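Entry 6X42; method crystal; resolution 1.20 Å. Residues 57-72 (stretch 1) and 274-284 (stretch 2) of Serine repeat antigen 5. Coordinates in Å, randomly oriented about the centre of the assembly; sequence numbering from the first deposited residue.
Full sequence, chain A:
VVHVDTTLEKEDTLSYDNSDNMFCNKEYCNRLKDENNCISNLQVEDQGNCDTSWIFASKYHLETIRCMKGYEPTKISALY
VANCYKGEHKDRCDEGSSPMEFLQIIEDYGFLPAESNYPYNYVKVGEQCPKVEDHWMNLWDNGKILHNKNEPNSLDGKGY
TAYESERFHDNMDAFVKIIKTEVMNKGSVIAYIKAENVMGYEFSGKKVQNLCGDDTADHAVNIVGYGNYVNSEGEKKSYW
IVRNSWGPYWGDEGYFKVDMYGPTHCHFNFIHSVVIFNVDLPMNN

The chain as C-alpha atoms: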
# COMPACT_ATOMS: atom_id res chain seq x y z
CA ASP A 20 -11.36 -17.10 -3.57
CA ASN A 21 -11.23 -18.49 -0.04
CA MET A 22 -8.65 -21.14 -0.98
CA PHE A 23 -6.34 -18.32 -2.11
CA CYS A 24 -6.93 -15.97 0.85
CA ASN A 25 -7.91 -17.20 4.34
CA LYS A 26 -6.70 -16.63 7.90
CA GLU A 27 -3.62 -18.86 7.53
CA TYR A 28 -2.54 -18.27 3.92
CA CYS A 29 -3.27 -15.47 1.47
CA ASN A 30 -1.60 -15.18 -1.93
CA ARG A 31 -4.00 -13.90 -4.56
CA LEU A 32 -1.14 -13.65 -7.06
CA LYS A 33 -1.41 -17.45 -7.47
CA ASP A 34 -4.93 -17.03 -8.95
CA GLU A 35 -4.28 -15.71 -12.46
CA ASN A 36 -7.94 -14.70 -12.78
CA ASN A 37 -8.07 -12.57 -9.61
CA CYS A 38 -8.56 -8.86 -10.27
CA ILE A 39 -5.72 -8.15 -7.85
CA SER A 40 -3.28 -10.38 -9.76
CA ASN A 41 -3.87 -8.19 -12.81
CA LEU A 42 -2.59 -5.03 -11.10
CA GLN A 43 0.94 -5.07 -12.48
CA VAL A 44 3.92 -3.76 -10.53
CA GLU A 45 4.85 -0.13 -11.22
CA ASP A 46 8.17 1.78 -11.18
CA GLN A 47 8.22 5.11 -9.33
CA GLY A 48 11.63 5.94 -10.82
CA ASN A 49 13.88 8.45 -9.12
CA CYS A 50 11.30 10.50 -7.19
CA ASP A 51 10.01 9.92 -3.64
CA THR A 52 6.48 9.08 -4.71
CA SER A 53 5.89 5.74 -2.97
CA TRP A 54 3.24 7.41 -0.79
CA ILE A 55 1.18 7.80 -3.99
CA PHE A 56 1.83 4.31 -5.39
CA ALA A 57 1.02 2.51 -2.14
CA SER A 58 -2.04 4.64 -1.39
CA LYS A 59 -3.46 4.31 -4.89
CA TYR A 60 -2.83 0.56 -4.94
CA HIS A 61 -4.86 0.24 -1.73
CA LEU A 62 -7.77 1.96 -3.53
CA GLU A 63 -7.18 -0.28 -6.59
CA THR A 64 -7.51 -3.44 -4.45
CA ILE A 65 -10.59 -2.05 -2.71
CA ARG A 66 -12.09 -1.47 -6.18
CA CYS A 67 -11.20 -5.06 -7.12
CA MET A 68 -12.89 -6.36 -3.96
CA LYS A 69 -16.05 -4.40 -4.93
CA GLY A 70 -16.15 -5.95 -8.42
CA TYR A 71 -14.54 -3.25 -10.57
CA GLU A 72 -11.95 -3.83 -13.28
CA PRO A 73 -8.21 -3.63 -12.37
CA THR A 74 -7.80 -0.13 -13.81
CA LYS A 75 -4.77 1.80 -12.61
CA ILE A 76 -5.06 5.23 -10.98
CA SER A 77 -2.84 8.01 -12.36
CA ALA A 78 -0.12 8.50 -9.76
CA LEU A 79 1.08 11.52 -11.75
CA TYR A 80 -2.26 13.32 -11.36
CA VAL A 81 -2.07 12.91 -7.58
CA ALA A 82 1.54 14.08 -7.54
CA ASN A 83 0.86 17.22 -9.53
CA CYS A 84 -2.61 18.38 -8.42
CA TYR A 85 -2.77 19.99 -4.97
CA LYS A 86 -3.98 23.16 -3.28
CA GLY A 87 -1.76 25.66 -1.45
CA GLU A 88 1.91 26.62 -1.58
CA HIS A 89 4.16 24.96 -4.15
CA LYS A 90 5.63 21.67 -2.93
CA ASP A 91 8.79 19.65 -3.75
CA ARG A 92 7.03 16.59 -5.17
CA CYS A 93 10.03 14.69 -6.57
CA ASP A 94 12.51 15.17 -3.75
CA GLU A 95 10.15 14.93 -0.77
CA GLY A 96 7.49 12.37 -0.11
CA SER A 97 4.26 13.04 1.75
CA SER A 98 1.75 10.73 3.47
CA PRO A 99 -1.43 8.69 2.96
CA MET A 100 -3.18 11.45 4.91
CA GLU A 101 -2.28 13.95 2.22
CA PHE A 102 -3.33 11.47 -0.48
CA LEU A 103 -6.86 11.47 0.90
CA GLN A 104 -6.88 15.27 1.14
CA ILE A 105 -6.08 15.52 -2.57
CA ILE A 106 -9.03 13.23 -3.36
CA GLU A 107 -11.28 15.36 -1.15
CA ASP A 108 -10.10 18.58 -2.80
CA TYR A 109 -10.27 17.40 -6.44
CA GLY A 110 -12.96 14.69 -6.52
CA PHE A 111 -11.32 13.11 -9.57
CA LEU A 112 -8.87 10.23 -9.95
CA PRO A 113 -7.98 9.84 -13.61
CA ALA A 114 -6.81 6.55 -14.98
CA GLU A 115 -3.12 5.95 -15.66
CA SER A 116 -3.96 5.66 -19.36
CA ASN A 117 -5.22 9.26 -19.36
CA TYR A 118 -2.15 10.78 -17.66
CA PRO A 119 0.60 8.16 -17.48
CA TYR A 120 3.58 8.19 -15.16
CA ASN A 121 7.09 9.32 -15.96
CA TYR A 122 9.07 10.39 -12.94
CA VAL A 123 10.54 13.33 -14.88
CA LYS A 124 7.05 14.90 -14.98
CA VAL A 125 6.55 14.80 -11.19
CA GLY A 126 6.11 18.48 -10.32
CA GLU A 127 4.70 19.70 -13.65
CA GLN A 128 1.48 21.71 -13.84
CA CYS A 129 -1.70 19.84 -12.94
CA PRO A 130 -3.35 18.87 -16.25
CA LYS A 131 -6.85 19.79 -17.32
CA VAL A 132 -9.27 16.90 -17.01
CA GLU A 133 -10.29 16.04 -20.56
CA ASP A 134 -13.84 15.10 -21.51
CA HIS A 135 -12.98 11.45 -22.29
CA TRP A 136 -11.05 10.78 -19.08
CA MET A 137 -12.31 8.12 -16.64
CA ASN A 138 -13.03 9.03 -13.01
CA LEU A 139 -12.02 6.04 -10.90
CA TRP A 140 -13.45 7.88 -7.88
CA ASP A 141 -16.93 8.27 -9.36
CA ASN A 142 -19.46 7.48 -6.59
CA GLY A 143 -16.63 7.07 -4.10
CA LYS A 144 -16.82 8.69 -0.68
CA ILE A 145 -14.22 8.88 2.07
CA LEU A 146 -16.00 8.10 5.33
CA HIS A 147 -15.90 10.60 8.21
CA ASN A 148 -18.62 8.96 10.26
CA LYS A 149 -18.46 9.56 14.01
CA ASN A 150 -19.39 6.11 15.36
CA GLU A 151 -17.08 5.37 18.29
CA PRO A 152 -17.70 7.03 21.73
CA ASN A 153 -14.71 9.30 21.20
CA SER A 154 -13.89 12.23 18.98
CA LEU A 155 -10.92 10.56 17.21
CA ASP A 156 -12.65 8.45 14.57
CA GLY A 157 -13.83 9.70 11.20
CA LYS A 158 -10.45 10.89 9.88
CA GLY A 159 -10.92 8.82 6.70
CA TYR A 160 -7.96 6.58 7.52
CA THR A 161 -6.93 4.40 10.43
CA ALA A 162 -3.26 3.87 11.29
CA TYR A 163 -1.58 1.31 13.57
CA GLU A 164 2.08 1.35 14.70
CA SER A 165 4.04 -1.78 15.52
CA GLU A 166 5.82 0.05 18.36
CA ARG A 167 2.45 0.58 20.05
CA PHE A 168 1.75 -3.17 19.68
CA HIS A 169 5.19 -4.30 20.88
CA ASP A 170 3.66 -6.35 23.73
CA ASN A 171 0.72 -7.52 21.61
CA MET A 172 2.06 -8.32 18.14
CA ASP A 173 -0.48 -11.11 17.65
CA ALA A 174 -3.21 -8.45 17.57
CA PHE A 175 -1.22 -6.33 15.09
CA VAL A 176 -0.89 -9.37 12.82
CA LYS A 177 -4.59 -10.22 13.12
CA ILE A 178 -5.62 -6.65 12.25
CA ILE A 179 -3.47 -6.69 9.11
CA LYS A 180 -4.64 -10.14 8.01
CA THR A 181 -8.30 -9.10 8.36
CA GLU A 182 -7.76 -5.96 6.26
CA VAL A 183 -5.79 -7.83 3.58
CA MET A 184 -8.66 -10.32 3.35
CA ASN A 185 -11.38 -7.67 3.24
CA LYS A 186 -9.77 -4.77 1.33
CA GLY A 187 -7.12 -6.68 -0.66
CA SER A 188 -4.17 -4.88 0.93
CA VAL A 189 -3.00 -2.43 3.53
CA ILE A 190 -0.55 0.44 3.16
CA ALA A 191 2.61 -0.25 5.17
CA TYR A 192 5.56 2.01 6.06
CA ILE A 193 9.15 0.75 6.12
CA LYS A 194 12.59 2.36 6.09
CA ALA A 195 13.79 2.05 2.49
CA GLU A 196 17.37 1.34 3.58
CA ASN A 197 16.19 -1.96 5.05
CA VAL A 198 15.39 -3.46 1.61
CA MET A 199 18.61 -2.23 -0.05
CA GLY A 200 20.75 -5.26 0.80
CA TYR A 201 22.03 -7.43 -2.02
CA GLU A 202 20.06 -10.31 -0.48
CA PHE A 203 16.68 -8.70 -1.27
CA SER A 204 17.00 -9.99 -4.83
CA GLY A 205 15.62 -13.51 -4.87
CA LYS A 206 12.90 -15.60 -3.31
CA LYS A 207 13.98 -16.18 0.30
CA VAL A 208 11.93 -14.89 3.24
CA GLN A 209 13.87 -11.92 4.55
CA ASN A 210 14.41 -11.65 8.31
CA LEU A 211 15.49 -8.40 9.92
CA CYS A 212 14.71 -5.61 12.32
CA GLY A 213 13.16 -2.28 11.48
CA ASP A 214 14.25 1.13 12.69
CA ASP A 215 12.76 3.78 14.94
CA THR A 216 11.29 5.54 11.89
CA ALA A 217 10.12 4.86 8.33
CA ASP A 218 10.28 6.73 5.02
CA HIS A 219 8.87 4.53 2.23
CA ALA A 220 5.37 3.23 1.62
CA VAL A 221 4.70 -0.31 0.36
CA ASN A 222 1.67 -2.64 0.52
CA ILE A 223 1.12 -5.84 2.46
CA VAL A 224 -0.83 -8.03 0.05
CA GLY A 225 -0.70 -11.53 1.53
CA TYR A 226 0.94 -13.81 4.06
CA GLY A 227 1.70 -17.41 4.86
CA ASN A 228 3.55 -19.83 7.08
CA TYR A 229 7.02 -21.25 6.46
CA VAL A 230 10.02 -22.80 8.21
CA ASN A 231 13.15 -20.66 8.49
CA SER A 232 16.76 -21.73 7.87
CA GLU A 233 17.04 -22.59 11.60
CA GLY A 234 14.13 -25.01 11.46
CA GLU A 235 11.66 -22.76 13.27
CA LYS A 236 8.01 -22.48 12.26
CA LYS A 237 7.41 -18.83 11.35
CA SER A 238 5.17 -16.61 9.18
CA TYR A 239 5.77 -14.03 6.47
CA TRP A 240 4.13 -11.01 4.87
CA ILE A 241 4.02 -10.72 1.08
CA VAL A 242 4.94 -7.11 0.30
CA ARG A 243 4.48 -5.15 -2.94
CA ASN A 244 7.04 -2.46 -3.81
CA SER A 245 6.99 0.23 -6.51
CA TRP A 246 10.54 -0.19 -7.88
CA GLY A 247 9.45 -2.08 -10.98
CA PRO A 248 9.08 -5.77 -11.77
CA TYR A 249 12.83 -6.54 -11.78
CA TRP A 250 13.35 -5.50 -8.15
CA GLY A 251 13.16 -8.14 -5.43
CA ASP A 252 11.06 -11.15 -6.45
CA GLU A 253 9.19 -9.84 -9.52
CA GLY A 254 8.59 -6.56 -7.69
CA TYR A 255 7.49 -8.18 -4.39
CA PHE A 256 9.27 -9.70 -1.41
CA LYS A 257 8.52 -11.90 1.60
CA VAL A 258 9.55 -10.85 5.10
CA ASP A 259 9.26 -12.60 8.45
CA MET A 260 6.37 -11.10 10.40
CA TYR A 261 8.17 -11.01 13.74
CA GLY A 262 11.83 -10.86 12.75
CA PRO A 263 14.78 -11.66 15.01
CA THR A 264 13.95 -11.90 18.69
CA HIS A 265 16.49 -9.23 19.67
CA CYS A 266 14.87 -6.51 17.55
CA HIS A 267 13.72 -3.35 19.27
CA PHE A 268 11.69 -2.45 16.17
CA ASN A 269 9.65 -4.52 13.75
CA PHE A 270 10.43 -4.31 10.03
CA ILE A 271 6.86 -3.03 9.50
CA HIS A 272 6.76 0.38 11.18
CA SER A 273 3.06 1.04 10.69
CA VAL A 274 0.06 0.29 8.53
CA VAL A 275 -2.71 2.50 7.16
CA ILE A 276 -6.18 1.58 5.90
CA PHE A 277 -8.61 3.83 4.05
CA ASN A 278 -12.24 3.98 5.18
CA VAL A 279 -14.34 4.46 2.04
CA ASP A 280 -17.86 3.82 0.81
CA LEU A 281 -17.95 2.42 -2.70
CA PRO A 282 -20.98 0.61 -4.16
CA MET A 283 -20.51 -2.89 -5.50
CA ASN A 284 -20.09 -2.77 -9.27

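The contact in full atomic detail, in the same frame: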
# COMPACT_ATOMS: atom_id res chain seq x y z
N ALA A 57 1.60 3.42 -3.13
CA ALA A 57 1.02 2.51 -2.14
C ALA A 57 -0.42 2.90 -1.80
O ALA A 57 -1.29 2.03 -1.61
CB ALA A 57 1.89 2.49 -0.89
N SER A 58 -0.69 4.20 -1.71
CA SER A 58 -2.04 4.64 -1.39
C SER A 58 -2.99 4.33 -2.53
O SER A 58 -4.12 3.86 -2.29
CB SER A 58 -2.04 6.14 -1.09
OG SER A 58 -1.34 6.47 0.09
N LYS A 59 -2.57 4.57 -3.76
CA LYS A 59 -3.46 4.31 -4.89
C LYS A 59 -3.68 2.82 -5.08
O LYS A 59 -4.78 2.39 -5.47
CB LYS A 59 -2.96 4.99 -6.17
CG LYS A 59 -1.97 4.18 -6.99
CD LYS A 59 -1.38 4.98 -8.17
CE LYS A 59 -0.56 4.11 -9.08
NZ LYS A 59 -1.40 3.35 -10.03
N TYR A 60 -2.65 2.00 -4.82
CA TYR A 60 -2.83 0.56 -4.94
C TYR A 60 -3.86 0.05 -3.94
O TYR A 60 -4.65 -0.83 -4.25
CB TYR A 60 -1.50 -0.16 -4.77
CG TYR A 60 -1.62 -1.67 -4.81
CD1 TYR A 60 -1.68 -2.36 -6.02
CD2 TYR A 60 -1.70 -2.40 -3.63
CE1 TYR A 60 -1.76 -3.75 -6.05
CE2 TYR A 60 -1.79 -3.77 -3.65
CZ TYR A 60 -1.82 -4.45 -4.85
OH TYR A 60 -1.88 -5.83 -4.81
N HIS A 61 -3.86 0.60 -2.73
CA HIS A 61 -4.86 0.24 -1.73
C HIS A 61 -6.27 0.54 -2.24
O HIS A 61 -7.17 -0.28 -2.08
CB HIS A 61 -4.52 0.95 -0.42
CG HIS A 61 -5.40 0.62 0.75
ND1 HIS A 61 -5.63 -0.67 1.19
CD2 HIS A 61 -6.07 1.42 1.60
CE1 HIS A 61 -6.43 -0.63 2.25
NE2 HIS A 61 -6.69 0.63 2.53
N LEU A 62 -6.48 1.69 -2.90
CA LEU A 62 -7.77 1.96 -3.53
C LEU A 62 -8.04 1.01 -4.70
O LEU A 62 -9.18 0.59 -4.91
CB LEU A 62 -7.86 3.41 -3.99
CG LEU A 62 -8.02 4.49 -2.95
CD1 LEU A 62 -8.22 5.84 -3.64
CD2 LEU A 62 -9.21 4.18 -2.04
N GLU A 63 -7.00 0.68 -5.48
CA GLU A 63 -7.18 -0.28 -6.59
C GLU A 63 -7.62 -1.66 -6.08
O GLU A 63 -8.49 -2.30 -6.68
CB GLU A 63 -5.90 -0.39 -7.43
CG GLU A 63 -5.60 0.90 -8.20
CD GLU A 63 -4.14 1.06 -8.63
OE1 GLU A 63 -3.31 0.16 -8.33
OE2 GLU A 63 -3.82 2.10 -9.28
N THR A 64 -7.06 -2.13 -4.95
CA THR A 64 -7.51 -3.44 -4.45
C THR A 64 -8.91 -3.35 -3.87
O THR A 64 -9.69 -4.29 -4.00
CB THR A 64 -6.52 -4.10 -3.48
OG1 THR A 64 -6.44 -3.40 -2.22
CG2 THR A 64 -5.11 -4.19 -4.07
N ILE A 65 -9.23 -2.23 -3.20
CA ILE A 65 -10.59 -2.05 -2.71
C ILE A 65 -11.57 -2.10 -3.87
O ILE A 65 -12.62 -2.74 -3.79
CB ILE A 65 -10.71 -0.74 -1.90
CG1 ILE A 65 -9.99 -0.87 -0.55
CG2 ILE A 65 -12.17 -0.36 -1.74
CD1 ILE A 65 -9.75 0.44 0.18
N ARG A 66 -11.24 -1.42 -4.98
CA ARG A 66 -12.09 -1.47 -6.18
C ARG A 66 -12.22 -2.89 -6.71
O ARG A 66 -13.32 -3.32 -7.07
CB ARG A 66 -11.54 -0.50 -7.23
CG ARG A 66 -11.86 0.97 -6.91
CD ARG A 66 -11.26 1.95 -7.91
NE ARG A 66 -11.69 1.62 -9.27
CZ ARG A 66 -12.87 1.96 -9.79
NH1 ARG A 66 -13.73 2.68 -9.08
NH2 ARG A 66 -13.20 1.58 -11.01
N CYS A 67 -11.12 -3.65 -6.72
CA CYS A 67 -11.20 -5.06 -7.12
C CYS A 67 -12.15 -5.84 -6.21
O CYS A 67 -12.97 -6.63 -6.69
CB CYS A 67 -9.82 -5.70 -7.08
SG CYS A 67 -8.75 -5.44 -8.51
N MET A 68 -12.04 -5.64 -4.90
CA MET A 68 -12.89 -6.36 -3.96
C MET A 68 -14.36 -6.02 -4.17
O MET A 68 -15.22 -6.85 -3.84
CB MET A 68 -12.48 -6.03 -2.52
CG MET A 68 -11.13 -6.56 -2.01
SD MET A 68 -10.68 -8.25 -2.45
CE MET A 68 -11.74 -9.19 -1.36
N LYS A 69 -14.67 -4.83 -4.69
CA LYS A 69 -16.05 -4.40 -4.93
C LYS A 69 -16.52 -4.72 -6.35
O LYS A 69 -17.63 -4.33 -6.73
CB LYS A 69 -16.20 -2.90 -4.62
CG LYS A 69 -16.05 -2.50 -3.13
CD LYS A 69 -16.76 -3.48 -2.18
CE LYS A 69 -16.72 -3.08 -0.70
NZ LYS A 69 -15.85 -4.01 0.09
N GLY A 70 -15.72 -5.45 -7.13
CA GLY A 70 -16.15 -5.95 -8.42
C GLY A 70 -15.78 -5.11 -9.62
O GLY A 70 -16.27 -5.40 -10.72
N TYR A 71 -14.96 -4.09 -9.45
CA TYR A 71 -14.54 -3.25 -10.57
C TYR A 71 -13.33 -3.86 -11.28
O TYR A 71 -12.64 -4.73 -10.75
CB TYR A 71 -14.22 -1.83 -10.08
CG TYR A 71 -15.43 -1.12 -9.53
CD1 TYR A 71 -15.74 -1.19 -8.18
CD2 TYR A 71 -16.27 -0.39 -10.37
CE1 TYR A 71 -16.86 -0.55 -7.67
CE2 TYR A 71 -17.39 0.25 -9.87
CZ TYR A 71 -17.68 0.17 -8.52
OH TYR A 71 -18.80 0.82 -8.04
N GLU A 72 -13.10 -3.39 -12.51
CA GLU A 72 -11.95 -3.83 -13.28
C GLU A 72 -10.65 -3.37 -12.62
O GLU A 72 -10.64 -2.39 -11.86
CB GLU A 72 -12.02 -3.21 -14.67
CG GLU A 72 -13.07 -3.81 -15.61
CD GLU A 72 -12.93 -5.30 -15.78
OE1 GLU A 72 -13.88 -6.03 -15.42
OE2 GLU A 72 -11.86 -5.74 -16.25
N VAL A 274 0.98 0.54 9.63
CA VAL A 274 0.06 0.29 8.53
C VAL A 274 -1.04 1.33 8.54
O VAL A 274 -1.42 1.85 9.59
CB VAL A 274 -0.51 -1.14 8.56
CG1 VAL A 274 0.58 -2.20 8.38
CG2 VAL A 274 -1.29 -1.42 9.81
N VAL A 275 -1.60 1.58 7.36
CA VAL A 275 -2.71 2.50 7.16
C VAL A 275 -3.77 1.82 6.30
O VAL A 275 -3.45 1.16 5.30
CB VAL A 275 -2.26 3.82 6.51
CG1 VAL A 275 -3.42 4.77 6.31
CG2 VAL A 275 -1.19 4.48 7.33
N ILE A 276 -5.03 2.00 6.69
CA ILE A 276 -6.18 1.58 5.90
C ILE A 276 -7.06 2.79 5.62
O ILE A 276 -7.13 3.73 6.42
CB ILE A 276 -7.01 0.45 6.53
CG1 ILE A 276 -7.63 0.88 7.83
CG2 ILE A 276 -6.13 -0.77 6.77
CD1 ILE A 276 -8.65 -0.12 8.36
N PHE A 277 -7.68 2.79 4.44
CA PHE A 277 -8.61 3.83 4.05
C PHE A 277 -10.04 3.37 4.32
O PHE A 277 -10.39 2.22 4.02
CB PHE A 277 -8.45 4.17 2.58
CG PHE A 277 -7.17 4.90 2.23
CD1 PHE A 277 -6.41 5.58 3.18
CD2 PHE A 277 -6.74 4.94 0.90
CE1 PHE A 277 -5.26 6.26 2.80
CE2 PHE A 277 -5.58 5.64 0.54
CZ PHE A 277 -4.86 6.30 1.48
N ASN A 278 -10.85 4.27 4.86
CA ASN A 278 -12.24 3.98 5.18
C ASN A 278 -13.11 4.67 4.14
O ASN A 278 -13.31 5.89 4.19
CB ASN A 278 -12.52 4.48 6.59
CG ASN A 278 -11.59 3.87 7.61
OD1 ASN A 278 -11.37 2.66 7.62
ND2 ASN A 278 -11.03 4.70 8.48
N VAL A 279 -13.59 3.90 3.17
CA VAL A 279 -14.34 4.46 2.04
C VAL A 279 -15.65 3.71 1.83
O VAL A 279 -15.78 2.53 2.16
CB VAL A 279 -13.50 4.45 0.75
CG1 VAL A 279 -12.19 5.20 0.96
CG2 VAL A 279 -13.25 3.02 0.32
N ASP A 280 -16.63 4.42 1.29
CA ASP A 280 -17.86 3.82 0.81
C ASP A 280 -17.78 3.77 -0.71
O ASP A 280 -17.47 4.78 -1.35
CB ASP A 280 -19.09 4.63 1.24
CG ASP A 280 -20.40 4.09 0.64
N LEU A 281 -17.99 2.60 -1.26
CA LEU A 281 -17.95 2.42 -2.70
C LEU A 281 -18.97 1.35 -3.04
O LEU A 281 -18.84 0.21 -2.55
CB LEU A 281 -16.55 1.99 -3.13
CG LEU A 281 -16.38 1.75 -4.63
CD1 LEU A 281 -16.53 3.05 -5.41
CD2 LEU A 281 -15.02 1.10 -4.92
N PRO A 282 -19.99 1.64 -3.83
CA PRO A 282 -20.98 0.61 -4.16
C PRO A 282 -20.34 -0.55 -4.92
O PRO A 282 -19.37 -0.38 -5.66
CB PRO A 282 -22.01 1.34 -5.03
CG PRO A 282 -21.41 2.65 -5.41
CD PRO A 282 -20.28 2.94 -4.48
N MET A 283 -20.89 -1.75 -4.69
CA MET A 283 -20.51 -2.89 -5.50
C MET A 283 -20.82 -2.60 -6.96
O MET A 283 -21.85 -1.99 -7.28
CB MET A 283 -21.28 -4.15 -5.07
CG MET A 283 -21.08 -4.52 -3.62
SD MET A 283 -19.40 -5.11 -3.26
CE MET A 283 -19.22 -6.50 -4.38
N ASN A 284 -19.92 -3.01 -7.84
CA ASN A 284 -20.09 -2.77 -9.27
C ASN A 284 -21.30 -3.51 -9.82
O ASN A 284 -21.41 -4.72 -9.65
CB ASN A 284 -18.83 -3.21 -10.01
CG ASN A 284 -18.84 -2.80 -11.46
OD1 ASN A 284 -19.61 -1.92 -11.86
ND2 ASN A 284 -17.99 -3.43 -12.25

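Helix 57-68 crosses strand 274-277 at -48°, its axis 9.2 Å away at closest approach, and the chain that follows each element continues the contact, until Lys 69 CA lies 4.7 Å from Met 283 CA. At the buried end, the backbone of Ser 58 abuts the Phe 277 ring (O to CE2, 3.6 Å). His 61 points toward the strand and accepts a nearly linear hydrogen bond from its backbone, Phe 277 N to His 61 NE2, 3.0 Å; NE2 is therefore unprotonated. The same imidazole turns an edge toward the face of the Phe 277 ring, in an offset pair.

Next along the helix, Leu 62 CD2 meets the edge of that ring at Phe 277 CD2 (3.9 Å), and one turn on from His 61, Ile 65 CG2 packs on Val 279 CG2 (4.1 Å). Arg 66 CG extends this apolar seam, 3.7 Å from Leu 281 CD2.

Past the helix, three hydrogen bonds join the packing. Lys 69 O accepts from Asn 284 N (2.9 Å), and Gly 70 O from Asn 284 ND2 (3.0 Å), so one residue ties down two successive carbonyls. Gly 70 has a positive phi of 95°, where a CB would jam against the preceding carbonyl. Tyr 71 OH donates to Pro 282 O (2.7 Å), while Asn 284 CB sits over its ring face, 3.7 Å from the centroid.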